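Local atomic coordinates of exopolygalacturonase (Yersinia enterocolitica, PDB entry 2UVF), a protein that hydrolyses the polygalacturonic acid of pectin as a family 28 glycoside hydrolase, probably releasing digalacturonic acid from the chain end. Residues D270-I282 with Q292-I306. Numbering follows the deposited sequence.
Sequences DGNGWLRAKTAEI and QYVASKNSKVHEDGI
A long excursion from the parallel beta-helix folds back on its own root, Trp274 and Leu275 meeting both the 293-296 and 301-306 parts of the returning chain. Leu275 N donates to Asp304 O (3.0 Å), nearly in line with the carbonyl. Arg276 and Tyr293 form an antiparallel non-hydrogen-bonded pair flanked by the bonds Val294 N to Leu275 O and Ala277 N to Gln292 O. Past the corner at 278-279, Gln292 N bonds Ala280 O in the hairpin. Arg276 NH1 grips that oxygen too, from the opposite face of its plane. Bent at chi2 (-68°), Arg276 brings NE to 3.4 Å from Tyr293 CE1, guanidinium and phenol planes 79° apart. The six-membered ring of Trp274 lies among Ser296, Val301 and Gly305, CZ3 3.4 Å from Ser296 CB and Asp304 O at its edge. Ser296 OG donates to Asp304 OD2 (2.6 Å), linking two residues packed round the indole. Ile306 N bonds Gly273 O (2.8 Å), and the Ile306 and Leu275 side chains cross at about a right angle, CD1 to CD2 3.8 Å. Strand 268-270 of the beta-helix leads in, hairpin 280-283/289-293 joins the two segments, and helices 307-317 and 322-328 pack against Trp274 and Val301.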
loop_
_atom_site.group_PDB
_atom_site.type_symbol
_atom_site.label_atom_id
_atom_site.label_comp_id
_atom_site.label_asym_id
_atom_site.label_seq_id
_atom_site.Cartn_x
_atom_site.Cartn_y
_atom_site.Cartn_z
ATOM N N ASP A 270 6.651 -3.235 15.831
ATOM C CA ASP A 270 6.546 -4.674 15.874
ATOM C C ASP A 270 5.253 -5.083 16.598
ATOM O O ASP A 270 5.066 -4.759 17.754
ATOM C CB ASP A 270 7.789 -5.274 16.538
ATOM C CG ASP A 270 7.840 -6.768 16.414
ATOM O OD1 ASP A 270 6.792 -7.394 16.188
ATOM O OD2 ASP A 270 8.926 -7.337 16.557
ATOM N N GLY A 271 4.361 -5.776 15.890
ATOM C CA GLY A 271 3.021 -6.064 16.409
ATOM C C GLY A 271 2.892 -7.222 17.385
ATOM O O GLY A 271 1.874 -7.335 18.072
ATOM N N ASN A 272 3.916 -8.078 17.404
ATOM C CA ASN A 272 4.102 -9.162 18.368
ATOM C C ASN A 272 3.071 -10.270 18.162
ATOM O O ASN A 272 2.679 -10.972 19.122
ATOM C CB ASN A 272 4.097 -8.620 19.821
ATOM C CG ASN A 272 4.863 -9.509 20.800
ATOM O OD1 ASN A 272 5.467 -10.527 20.415
ATOM N ND2 ASN A 272 4.846 -9.123 22.078
ATOM N N GLY A 273 2.661 -10.435 16.901
ATOM C CA GLY A 273 1.500 -11.223 16.554
ATOM C C GLY A 273 1.753 -12.696 16.416
ATOM O O GLY A 273 0.884 -13.523 16.748
ATOM N N TRP A 274 2.949 -13.019 15.920
ATOM C CA TRP A 274 3.261 -14.352 15.421
ATOM C C TRP A 274 4.652 -14.817 15.757
ATOM O O TRP A 274 5.586 -14.010 15.833
ATOM C CB TRP A 274 3.190 -14.345 13.891
ATOM C CG TRP A 274 1.900 -13.954 13.382
ATOM C CD1 TRP A 274 1.550 -12.739 12.866
ATOM C CD2 TRP A 274 0.748 -14.764 13.336
ATOM N NE1 TRP A 274 0.238 -12.745 12.493
ATOM C CE2 TRP A 274 -0.285 -13.983 12.779
ATOM C CE3 TRP A 274 0.472 -16.091 13.715
ATOM C CZ2 TRP A 274 -1.559 -14.488 12.574
ATOM C CZ3 TRP A 274 -0.800 -16.579 13.527
ATOM C CH2 TRP A 274 -1.799 -15.784 12.947
ATOM N N LEU A 275 4.788 -16.129 15.879
ATOM C CA LEU A 275 6.084 -16.752 15.980
ATOM C C LEU A 275 6.779 -16.699 14.621
ATOM O O LEU A 275 6.132 -16.543 13.586
ATOM C CB LEU A 275 5.939 -18.198 16.479
ATOM C CG LEU A 275 5.659 -18.398 17.987
ATOM C CD1 LEU A 275 5.492 -19.848 18.256
ATOM C CD2 LEU A 275 6.766 -17.838 18.888
ATOM N N ARG A 276 8.104 -16.830 14.630
ATOM C CA ARG A 276 8.866 -16.918 13.399
ATOM C C ARG A 276 8.586 -18.239 12.674
ATOM O O ARG A 276 8.109 -19.201 13.282
ATOM C CB ARG A 276 10.360 -16.750 13.709
ATOM C CG ARG A 276 10.734 -15.357 14.195
ATOM C CD ARG A 276 10.579 -14.339 13.098
ATOM N NE ARG A 276 11.159 -13.067 13.506
ATOM C CZ ARG A 276 12.392 -12.655 13.219
ATOM N NH1 ARG A 276 13.194 -13.416 12.501
ATOM N NH2 ARG A 276 12.819 -11.475 13.663
ATOM N N ALA A 277 8.868 -18.284 11.375
ATOM C CA ALA A 277 8.649 -19.493 10.573
ATOM C C ALA A 277 9.740 -20.541 10.826
ATOM O O ALA A 277 10.751 -20.227 11.445
ATOM C CB ALA A 277 8.582 -19.137 9.112
ATOM N N LYS A 278 9.543 -21.770 10.344
ATOM C CA LYS A 278 10.551 -22.838 10.483
ATOM C C LYS A 278 11.939 -22.247 10.181
ATOM O O LYS A 278 12.843 -22.274 11.032
ATOM C CB LYS A 278 10.242 -24.013 9.544
ATOM C CG LYS A 278 10.397 -25.369 10.180
ATOM C CD LYS A 278 10.822 -26.454 9.165
ATOM C CE LYS A 278 11.268 -27.736 9.892
ATOM N NZ LYS A 278 12.080 -28.683 9.034
ATOM N N THR A 279 12.079 -21.680 8.979
ATOM C CA THR A 279 13.222 -20.826 8.639
ATOM C C THR A 279 12.843 -19.386 8.981
ATOM O O THR A 279 12.039 -18.752 8.274
ATOM C CB THR A 279 13.568 -20.932 7.143
ATOM O OG1 THR A 279 13.612 -22.314 6.766
ATOM C CG2 THR A 279 14.891 -20.257 6.839
ATOM N N ALA A 280 13.451 -18.884 10.052
ATOM C CA ALA A 280 12.998 -17.682 10.760
ATOM C C ALA A 280 13.502 -16.377 10.172
ATOM O O ALA A 280 12.957 -15.307 10.454
ATOM C CB ALA A 280 13.420 -17.770 12.217
ATOM N N GLU A 281 14.591 -16.488 9.410
ATOM C CA GLU A 281 15.247 -15.381 8.736
ATOM C C GLU A 281 15.738 -15.980 7.423
ATOM O O GLU A 281 16.200 -17.120 7.393
ATOM C CB GLU A 281 16.403 -14.847 9.599
ATOM C CG GLU A 281 17.287 -13.735 8.962
ATOM C CD GLU A 281 18.623 -14.258 8.388
ATOM O OE1 GLU A 281 19.367 -13.480 7.739
ATOM O OE2 GLU A 281 18.941 -15.452 8.577
ATOM N N ILE A 282 15.541 -15.258 6.325
ATOM C CA ILE A 282 16.193 -15.588 5.055
ATOM C C ILE A 282 17.188 -14.455 4.694
ATOM O O ILE A 282 17.153 -13.383 5.304
ATOM C CB ILE A 282 15.173 -15.847 3.893
ATOM C CG1 ILE A 282 14.250 -14.662 3.676
ATOM C CG2 ILE A 282 14.389 -17.172 4.115
ATOM C CD1 ILE A 282 13.589 -14.626 2.323
ATOM N N GLN A 292 10.980 -13.846 8.741
ATOM C CA GLN A 292 9.933 -14.690 8.193
ATOM C C GLN A 292 8.992 -15.090 9.327
ATOM O O GLN A 292 9.435 -15.643 10.320
ATOM C CB GLN A 292 10.550 -15.937 7.547
ATOM C CG GLN A 292 11.615 -15.610 6.479
ATOM C CD GLN A 292 10.991 -15.281 5.148
ATOM O OE1 GLN A 292 10.767 -14.105 4.806
ATOM N NE2 GLN A 292 10.690 -16.307 4.387
ATOM N N TYR A 293 7.702 -14.796 9.171
ATOM C CA TYR A 293 6.704 -15.070 10.190
ATOM C C TYR A 293 5.860 -16.257 9.757
ATOM O O TYR A 293 5.608 -16.457 8.553
ATOM C CB TYR A 293 5.877 -13.813 10.473
ATOM C CG TYR A 293 6.735 -12.677 10.988
ATOM C CD1 TYR A 293 7.267 -12.721 12.287
ATOM C CD2 TYR A 293 7.067 -11.586 10.168
ATOM C CE1 TYR A 293 8.084 -11.714 12.764
ATOM C CE2 TYR A 293 7.885 -10.544 10.641
ATOM C CZ TYR A 293 8.392 -10.621 11.938
ATOM O OH TYR A 293 9.181 -9.606 12.436
ATOM N N VAL A 294 5.477 -17.085 10.733
ATOM C CA VAL A 294 4.766 -18.331 10.424
ATOM C C VAL A 294 3.454 -18.048 9.678
ATOM O O VAL A 294 2.728 -17.090 10.022
ATOM C CB VAL A 294 4.525 -19.205 11.720
ATOM C CG1 VAL A 294 3.551 -18.533 12.677
ATOM C CG2 VAL A 294 4.051 -20.619 11.358
ATOM N N ALA A 295 3.175 -18.872 8.663
ATOM C CA ALA A 295 1.896 -18.846 7.936
ATOM C C ALA A 295 0.844 -19.754 8.565
ATOM O O ALA A 295 0.927 -20.990 8.502
ATOM C CB ALA A 295 2.084 -19.168 6.430
ATOM N N SER A 296 -0.167 -19.128 9.160
ATOM C CA SER A 296 -1.123 -19.851 10.003
ATOM C C SER A 296 -2.540 -19.851 9.435
ATOM O O SER A 296 -2.798 -19.237 8.399
ATOM C CB SER A 296 -1.110 -19.252 11.405
ATOM O OG SER A 296 -1.786 -20.076 12.339
ATOM N N LYS A 297 -3.444 -20.553 10.122
ATOM C CA LYS A 297 -4.892 -20.480 9.853
ATOM C C LYS A 297 -5.710 -20.504 11.160
ATOM O O LYS A 297 -5.133 -20.539 12.254
ATOM C CB LYS A 297 -5.332 -21.559 8.852
ATOM C CG LYS A 297 -4.998 -22.963 9.258
ATOM C CD LYS A 297 -5.137 -23.914 8.113
ATOM C CE LYS A 297 -4.547 -25.256 8.518
ATOM N NZ LYS A 297 -4.685 -26.288 7.470
ATOM N N ASN A 298 -7.039 -20.459 11.081
ATOM C CA ASN A 298 -7.787 -20.362 12.340
ATOM C C ASN A 298 -7.581 -21.543 13.267
ATOM O O ASN A 298 -7.468 -21.355 14.466
ATOM C CB ASN A 298 -9.270 -19.908 12.206
ATOM C CG ASN A 298 -10.097 -20.730 11.238
ATOM O OD1 ASN A 298 -9.923 -21.925 11.084
ATOM N ND2 ASN A 298 -11.047 -20.073 10.614
ATOM N N SER A 299 -7.419 -22.730 12.690
ATOM C CA SER A 299 -7.271 -23.977 13.436
ATOM C C SER A 299 -5.857 -24.237 13.947
ATOM O O SER A 299 -5.652 -25.165 14.732
ATOM C CB SER A 299 -7.714 -25.149 12.565
ATOM O OG SER A 299 -6.876 -25.289 11.426
ATOM N N LYS A 300 -4.897 -23.419 13.494
ATOM C CA LYS A 300 -3.487 -23.550 13.870
ATOM C C LYS A 300 -2.942 -22.380 14.713
ATOM O O LYS A 300 -1.804 -22.439 15.166
ATOM C CB LYS A 300 -2.604 -23.767 12.626
ATOM C CG LYS A 300 -2.784 -25.125 11.910
ATOM C CD LYS A 300 -2.334 -26.323 12.773
ATOM C CE LYS A 300 -2.855 -27.650 12.196
ATOM N NZ LYS A 300 -2.364 -28.900 12.905
ATOM N N VAL A 301 -3.742 -21.333 14.926
ATOM C CA VAL A 301 -3.305 -20.144 15.680
ATOM C C VAL A 301 -2.870 -20.474 17.133
ATOM O O VAL A 301 -2.011 -19.812 17.707
ATOM C CB VAL A 301 -4.391 -18.997 15.644
ATOM C CG1 VAL A 301 -5.639 -19.364 16.476
ATOM C CG2 VAL A 301 -3.807 -17.660 16.075
ATOM N N HIS A 302 -3.486 -21.502 17.705
ATOM C CA HIS A 302 -3.126 -21.993 19.021
ATOM C C HIS A 302 -1.653 -22.448 19.072
ATOM O O HIS A 302 -1.028 -22.395 20.128
ATOM C CB HIS A 302 -4.095 -23.099 19.459
ATOM C CG HIS A 302 -3.917 -24.392 18.729
ATOM N ND1 HIS A 302 -4.616 -24.705 17.580
ATOM C CD2 HIS A 302 -3.116 -25.455 18.983
ATOM C CE1 HIS A 302 -4.254 -25.909 17.164
ATOM N NE2 HIS A 302 -3.343 -26.382 17.997
ATOM N N GLU A 303 -1.112 -22.864 17.925
ATOM C CA GLU A 303 0.318 -23.194 17.774
ATOM C C GLU A 303 1.204 -22.007 17.325
ATOM O O GLU A 303 2.345 -21.883 17.765
ATOM C CB GLU A 303 0.492 -24.312 16.748
ATOM C CG GLU A 303 -0.143 -25.651 17.080
ATOM C CD GLU A 303 -0.228 -26.546 15.850
ATOM O OE1 GLU A 303 0.436 -26.214 14.830
ATOM O OE2 GLU A 303 -0.963 -27.570 15.888
ATOM N N ASP A 304 0.679 -21.145 16.456
ATOM C CA ASP A 304 1.521 -20.185 15.716
ATOM C C ASP A 304 1.583 -18.770 16.280
ATOM O O ASP A 304 2.563 -18.058 16.068
ATOM C CB ASP A 304 1.087 -20.109 14.253
ATOM C CG ASP A 304 1.109 -21.437 13.568
ATOM O OD1 ASP A 304 1.963 -22.275 13.884
ATOM O OD2 ASP A 304 0.270 -21.654 12.682
ATOM N N GLY A 305 0.540 -18.353 16.986
ATOM C CA GLY A 305 0.415 -16.955 17.368
ATOM C C GLY A 305 1.163 -16.613 18.627
ATOM O O GLY A 305 1.630 -17.489 19.347
ATOM N N ILE A 306 1.292 -15.321 18.874
ATOM C CA ILE A 306 1.737 -14.808 20.155
ATOM C C ILE A 306 0.588 -13.900 20.617
ATOM O O ILE A 306 -0.315 -14.377 21.299
ATOM C CB ILE A 306 3.091 -14.065 20.074
ATOM C CG1 ILE A 306 4.183 -14.966 19.469
ATOM C CG2 ILE A 306 3.500 -13.555 21.442
ATOM C CD1 ILE A 306 5.591 -14.286 19.430
#